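PDB 5I2H: O-methyltransferase family 2 from Planctopirus limnophila, which probably transfers a methyl group from S-adenosyl-L-methionine to a hydroxyl group of its substrate, and is seen here as a dimer with the flavone apigenin bound. Local coordinates for residues 67-72 and 316-321; 30-35 and 75-80. All blocks are in the same frame, centred on the assembly; numbering follows the deposited sequence.

Interaction 1 of 2, residues 67-72 and 316-321; sequences TQVLVT and LYSLAL. With AGI (5,7-dihydroxy-2-(4-hydroxyphenyl)-4H-chromen-4-one), chain C.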
loop_
_atom_site.group_PDB
_atom_site.type_symbol
_atom_site.label_atom_id
_atom_site.label_comp_id
_atom_site.label_asym_id
_atom_site.label_seq_id
_atom_site.Cartn_x
_atom_site.Cartn_y
_atom_site.Cartn_z
ATOM N N THR A 67 -5.999 -17.238 10.403
ATOM C CA THR A 67 -4.808 -17.000 11.216
ATOM C C THR A 67 -3.549 -17.015 10.349
ATOM O O THR A 67 -2.652 -16.168 10.532
ATOM C CB THR A 67 -4.721 -18.011 12.362
ATOM O OG1 THR A 67 -5.933 -17.958 13.133
ATOM C CG2 THR A 67 -3.548 -17.668 13.286
ATOM N N GLN A 68 -3.488 -17.929 9.366
ATOM C CA GLN A 68 -2.321 -17.990 8.491
ATOM C C GLN A 68 -2.168 -16.705 7.699
ATOM O O GLN A 68 -1.056 -16.187 7.585
ATOM C CB GLN A 68 -2.368 -19.170 7.515
ATOM C CG GLN A 68 -2.233 -20.550 8.099
ATOM C CD GLN A 68 -0.797 -20.993 8.345
ATOM O OE1 GLN A 68 0.112 -20.184 8.508
ATOM N NE2 GLN A 68 -0.595 -22.308 8.352
ATOM N N VAL A 69 -3.254 -16.193 7.102
ATOM C CA VAL A 69 -3.043 -15.013 6.262
ATOM C C VAL A 69 -2.664 -13.805 7.129
ATOM O O VAL A 69 -1.874 -12.955 6.704
ATOM C CB VAL A 69 -4.243 -14.686 5.339
ATOM C CG1 VAL A 69 -4.634 -15.913 4.501
ATOM C CG2 VAL A 69 -5.442 -14.172 6.081
ATOM N N LEU A 70 -3.204 -13.723 8.349
ATOM C CA LEU A 70 -2.876 -12.629 9.259
ATOM C C LEU A 70 -1.422 -12.722 9.692
ATOM O O LEU A 70 -0.682 -11.728 9.646
ATOM C CB LEU A 70 -3.824 -12.668 10.468
ATOM C CG LEU A 70 -3.558 -11.581 11.513
ATOM C CD1 LEU A 70 -4.848 -11.004 12.105
ATOM C CD2 LEU A 70 -2.742 -12.157 12.631
ATOM N N VAL A 71 -0.988 -13.921 10.097
ATOM C CA VAL A 71 0.385 -14.089 10.561
ATOM C C VAL A 71 1.365 -13.864 9.423
ATOM O O VAL A 71 2.400 -13.195 9.596
ATOM C CB VAL A 71 0.575 -15.472 11.210
ATOM C CG1 VAL A 71 2.081 -15.797 11.368
ATOM C CG2 VAL A 71 -0.138 -15.514 12.560
ATOM N N THR A 72 1.078 -14.432 8.246
ATOM C CA THR A 72 1.955 -14.223 7.101
ATOM C C THR A 72 2.072 -12.744 6.750
ATOM O O THR A 72 3.178 -12.242 6.490
ATOM C CB THR A 72 1.448 -15.045 5.908
ATOM O OG1 THR A 72 1.609 -16.429 6.234
ATOM C CG2 THR A 72 2.197 -14.729 4.608
ATOM N N LEU A 316 0.408 -9.607 0.745
ATOM C CA LEU A 316 -0.721 -8.686 0.577
ATOM C C LEU A 316 -1.707 -9.210 -0.458
ATOM O O LEU A 316 -2.924 -9.128 -0.266
ATOM C CB LEU A 316 -0.231 -7.280 0.204
ATOM C CG LEU A 316 0.645 -6.606 1.292
ATOM C CD1 LEU A 316 1.018 -5.172 0.869
ATOM C CD2 LEU A 316 -0.098 -6.583 2.676
ATOM N N TYR A 317 -1.200 -9.741 -1.568
ATOM C CA TYR A 317 -2.074 -10.365 -2.557
ATOM C C TYR A 317 -2.850 -11.522 -1.933
ATOM O O TYR A 317 -4.040 -11.718 -2.229
ATOM C CB TYR A 317 -1.224 -10.812 -3.746
ATOM C CG TYR A 317 -1.983 -11.476 -4.852
ATOM C CD1 TYR A 317 -3.247 -11.040 -5.221
ATOM C CD2 TYR A 317 -1.411 -12.512 -5.557
ATOM C CE1 TYR A 317 -3.930 -11.645 -6.262
ATOM C CE2 TYR A 317 -2.087 -13.127 -6.598
ATOM C CZ TYR A 317 -3.348 -12.697 -6.928
ATOM O OH TYR A 317 -4.006 -13.297 -7.974
ATOM N N SER A 318 -2.204 -12.273 -1.028
ATOM C CA SER A 318 -2.889 -13.351 -0.310
ATOM C C SER A 318 -4.086 -12.840 0.496
ATOM O O SER A 318 -5.130 -13.509 0.566
ATOM C CB SER A 318 -1.895 -14.057 0.601
ATOM O OG SER A 318 -2.449 -15.285 1.014
ATOM N N LEU A 319 -3.953 -11.665 1.120
ATOM C CA LEU A 319 -5.094 -11.070 1.810
ATOM C C LEU A 319 -6.220 -10.736 0.846
ATOM O O LEU A 319 -7.396 -10.886 1.197
ATOM C CB LEU A 319 -4.667 -9.825 2.570
ATOM C CG LEU A 319 -3.824 -10.152 3.794
ATOM C CD1 LEU A 319 -2.969 -8.913 4.217
ATOM C CD2 LEU A 319 -4.711 -10.630 4.965
ATOM N N ALA A 320 -5.886 -10.271 -0.366
ATOM C CA ALA A 320 -6.923 -10.055 -1.375
ATOM C C ALA A 320 -7.618 -11.367 -1.725
ATOM O O ALA A 320 -8.843 -11.421 -1.819
ATOM C CB ALA A 320 -6.337 -9.427 -2.643
ATOM N N LEU A 321 -6.839 -12.437 -1.935
ATOM C CA LEU A 321 -7.437 -13.734 -2.273
ATOM C C LEU A 321 -8.279 -14.271 -1.117
ATOM O O LEU A 321 -9.364 -14.850 -1.326
ATOM C CB LEU A 321 -6.336 -14.729 -2.645
ATOM C CG LEU A 321 -5.554 -14.390 -3.920
ATOM C CD1 LEU A 321 -4.367 -15.325 -4.034
ATOM C CD2 LEU A 321 -6.468 -14.468 -5.172
HETATM C CAG AGI C . -12.456 -10.860 -8.055
HETATM C CAE AGI C . -13.532 -10.016 -7.795
HETATM C CAM AGI C . -14.749 -10.572 -7.415
HETATM O OAB AGI C . -15.790 -9.726 -7.159
HETATM C CAF AGI C . -14.893 -11.965 -7.296
HETATM C CAH AGI C . -13.811 -12.814 -7.556
HETATM C CAP AGI C . -12.593 -12.248 -7.937
HETATM C CAQ AGI C . -11.366 -13.034 -8.242
HETATM O OAL AGI C . -10.239 -12.248 -8.316
HETATM C CAJ AGI C . -11.328 -14.426 -8.441
HETATM C CAR AGI C . -10.100 -15.056 -8.720
HETATM O OAA AGI C . -10.051 -16.295 -8.921
HETATM C CAT AGI C . -8.850 -14.212 -8.810
HETATM C CAS AGI C . -8.999 -12.756 -8.581
HETATM C CAK AGI C . -7.907 -11.908 -8.634
HETATM C CAN AGI C . -6.653 -12.419 -8.908
HETATM O OAC AGI C . -5.628 -11.536 -8.966
HETATM C CAI AGI C . -6.434 -13.785 -9.143
HETATM C CAO AGI C . -7.465 -14.708 -9.108
HETATM O OAD AGI C . -7.181 -16.003 -9.340
#
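Tyr317 turns the hydroxyl-bearing edge of its ring to the apigenin, with ligand carbon CAN in the ring plane and oxygen OAC close to it. One face carries Leu321 CD1, 4.0 Å above the plane and displaced toward the rim. The other methyl of that leucine, CD2, sits above the chromenone, 4.0 Å from ligand atom CAI. Tyr317 OH and ligand OAC are 2.6 Å apart and share a hydrogen bond in which either could be the donor, but OH is modelled too near another ligand atom, so this bond and the one between Arg168 and the same hydroxyl are less certain. Tyr109 of the second subunit packs on Tyr317.

The helix-to-helix contact is made by Val69, Ser318 and Leu319, all buried. Backbones come close, with Val69 CA 6.3 Å from Leu319 CA. Val69 has CG1 anti to its carbonyl carbon (chi1 -54°), which spreads its two methyls over different partners: CG2 meets Leu319 CD2 at 3.8 Å, their side chains crossing at a slant, while CG1 lies 4.2 Å from Ser318 OG. That hydroxyl is not left unsatisfied among the methyls, because it bonds to Ala329 N.

Helix 312-324 therefore presents Tyr317 to the ligand and Ser318 and Leu319 to helix 64-76, joining the methyltransferase domain to the dimerisation domain. Phe322 extends the packing against Val69, Phe28 and Leu32 of helix 26-39 press on Leu319, and helix 53-60 packs against Thr67, Gln68 and Val71.

Interaction 2 of 2, residues 30-35 and 75-80; sequences TELLAA and CAMQLL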
loop_
_atom_site.group_PDB
_atom_site.type_symbol
_atom_site.label_atom_id
_atom_site.label_comp_id
_atom_site.label_asym_id
_atom_site.label_seq_id
_atom_site.Cartn_x
_atom_site.Cartn_y
_atom_site.Cartn_z
ATOM N N THR A 30 -2.677 -1.336 4.955
ATOM C CA THR A 30 -3.401 -0.467 5.885
ATOM C C THR A 30 -4.446 -1.255 6.665
ATOM O O THR A 30 -4.547 -1.147 7.891
ATOM C CB THR A 30 -4.094 0.644 5.099
ATOM O OG1 THR A 30 -3.128 1.279 4.273
ATOM C CG2 THR A 30 -4.779 1.655 6.039
ATOM N N GLU A 31 -5.243 -2.045 5.953
ATOM C CA GLU A 31 -6.336 -2.771 6.592
ATOM C C GLU A 31 -5.827 -3.825 7.571
ATOM O O GLU A 31 -6.392 -3.988 8.661
ATOM C CB GLU A 31 -7.214 -3.406 5.523
ATOM C CG GLU A 31 -7.989 -2.333 4.740
ATOM C CD GLU A 31 -8.470 -2.835 3.360
ATOM O OE1 GLU A 31 -8.389 -4.051 3.083
ATOM O OE2 GLU A 31 -8.950 -2.018 2.556
ATOM N N LEU A 32 -4.775 -4.560 7.218
ATOM C CA LEU A 32 -4.291 -5.568 8.157
ATOM C C LEU A 32 -3.690 -4.913 9.401
ATOM O O LEU A 32 -3.846 -5.423 10.517
ATOM C CB LEU A 32 -3.276 -6.492 7.494
ATOM C CG LEU A 32 -2.827 -7.663 8.413
ATOM C CD1 LEU A 32 -3.977 -8.574 8.813
ATOM C CD2 LEU A 32 -1.801 -8.508 7.738
ATOM N N LEU A 33 -3.010 -3.772 9.226
ATOM C CA LEU A 33 -2.483 -3.034 10.380
ATOM C C LEU A 33 -3.611 -2.587 11.294
ATOM O O LEU A 33 -3.568 -2.824 12.514
ATOM C CB LEU A 33 -1.650 -1.820 9.920
ATOM C CG LEU A 33 -0.251 -2.206 9.455
ATOM C CD1 LEU A 33 0.362 -1.024 8.696
ATOM C CD2 LEU A 33 0.637 -2.657 10.624
ATOM N N ALA A 34 -4.638 -1.937 10.720
ATOM C CA ALA A 34 -5.748 -1.445 11.539
ATOM C C ALA A 34 -6.526 -2.596 12.167
ATOM O O ALA A 34 -6.929 -2.510 13.338
ATOM C CB ALA A 34 -6.674 -0.542 10.704
ATOM N N ALA A 35 -6.780 -3.668 11.406
ATOM C CA ALA A 35 -7.461 -4.838 11.978
ATOM C C ALA A 35 -6.664 -5.412 13.145
ATOM O O ALA A 35 -7.230 -5.765 14.188
ATOM C CB ALA A 35 -7.668 -5.910 10.899
ATOM N N CYS A 75 4.190 -11.047 9.506
ATOM C CA CYS A 75 5.584 -11.441 9.355
ATOM C C CYS A 75 6.234 -10.708 8.195
ATOM O O CYS A 75 7.385 -10.246 8.299
ATOM C CB CYS A 75 5.688 -12.953 9.117
ATOM S SG CYS A 75 5.431 -13.979 10.614
ATOM N N ALA A 76 5.506 -10.598 7.064
ATOM C CA ALA A 76 6.076 -9.987 5.879
ATOM C C ALA A 76 6.355 -8.504 6.089
ATOM O O ALA A 76 7.259 -7.962 5.442
ATOM C CB ALA A 76 5.146 -10.193 4.680
HETATM N N MSE A 77 5.607 -7.849 6.984
HETATM C CA MSE A 77 5.808 -6.440 7.327
HETATM C C MSE A 77 6.858 -6.278 8.437
HETATM O O MSE A 77 7.041 -5.184 8.966
HETATM C CB MSE A 77 4.487 -5.812 7.769
HETATM C CG MSE A 77 3.545 -5.498 6.604
HETATM SE SE MSE A 77 1.890 -4.593 7.212
HETATM C CE MSE A 77 0.724 -6.094 6.969
ATOM N N GLN A 78 7.516 -7.390 8.799
ATOM C CA GLN A 78 8.606 -7.407 9.784
ATOM C C GLN A 78 8.098 -7.037 11.177
ATOM O O GLN A 78 8.794 -6.396 11.980
ATOM C CB GLN A 78 9.759 -6.497 9.358
ATOM C CG GLN A 78 10.284 -6.808 7.973
ATOM C CD GLN A 78 11.778 -6.619 7.889
ATOM O OE1 GLN A 78 12.274 -5.501 7.976
ATOM N NE2 GLN A 78 12.509 -7.724 7.763
ATOM N N LEU A 79 6.873 -7.463 11.478
ATOM C CA LEU A 79 6.255 -7.180 12.774
ATOM C C LEU A 79 6.108 -8.416 13.645
ATOM O O LEU A 79 6.087 -8.304 14.877
ATOM C CB LEU A 79 4.880 -6.532 12.574
ATOM C CG LEU A 79 4.934 -5.212 11.800
ATOM C CD1 LEU A 79 3.519 -4.711 11.498
ATOM C CD2 LEU A 79 5.763 -4.171 12.580
ATOM N N LEU A 80 5.977 -9.587 13.027
ATOM C CA LEU A 80 6.068 -10.853 13.737
ATOM C C LEU A 80 7.226 -11.659 13.174
ATOM O O LEU A 80 7.725 -11.404 12.070
ATOM C CB LEU A 80 4.774 -11.666 13.625
ATOM C CG LEU A 80 3.457 -11.038 14.072
ATOM C CD1 LEU A 80 2.299 -12.032 13.910
ATOM C CD2 LEU A 80 3.525 -10.577 15.480
#
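Met77, a selenomethionine and the first residue past the end of helix 64-76, reaches to two successive leucines, Leu32 and Leu33, meeting one with its methyl and the other with its selenium. The chain is extended through chi2 and then turns about the CG-SE bond (chi3 -107°), which directs CE to Leu32 while SE stays beside Leu33. CE lies 3.6 Å from Leu32 CD2, and SE is 3.9 Å from Leu33 CG; both leucines are crossed at a slant. A second conformer of Met77 was modelled, so these approaches belong to one of two states.

Leu33 is shared: its CD2 also touches Leu79 CD1 at 3.6 Å, those two side chains crossing at about a right angle. Leu79 can come back to helix 26-39 because a Schellman motif ends helix 64-76. Gln78, at positive phi (66°), is its C-prime residue; Gln78 N bonds Cys75 O at 2.9 Å and Leu79 N returns to Leu74 O.

The apolar patch continues into the dimer interface, where Leu23 of the second subunit packs on Leu33 and Met77, and Ile20 of that subunit on Leu79. Beyond the turn the chain enters the antiparallel pair of strands 80-82 and 88-90, an order of helices followed by a hairpin consistent with the winged-helix-like dimerisation domain of this methyltransferase family.

Overall arrangement
Helix 64-76 serves both contacts: Val69 in its middle faces helix 312-324 in interaction 1, and Met77 and Leu79, just past its end, face helix 26-39 in interaction 2. Their centres are 10 Å apart and they touch directly, Leu32 CD2 lying 3.7 Å from Leu319 CD1 and 3.9 Å from Leu70 O. Leu32 thus links the two contacts, which pack as neighbours. Interaction 1 adjoins the apigenin pocket through Tyr317, whereas in interaction 2 the side chain of Leu33 is about 14 Å from a bound apigenin and meets the second subunit instead. That subunit also reaches the pocket, where its Tyr109 bonds the ligand.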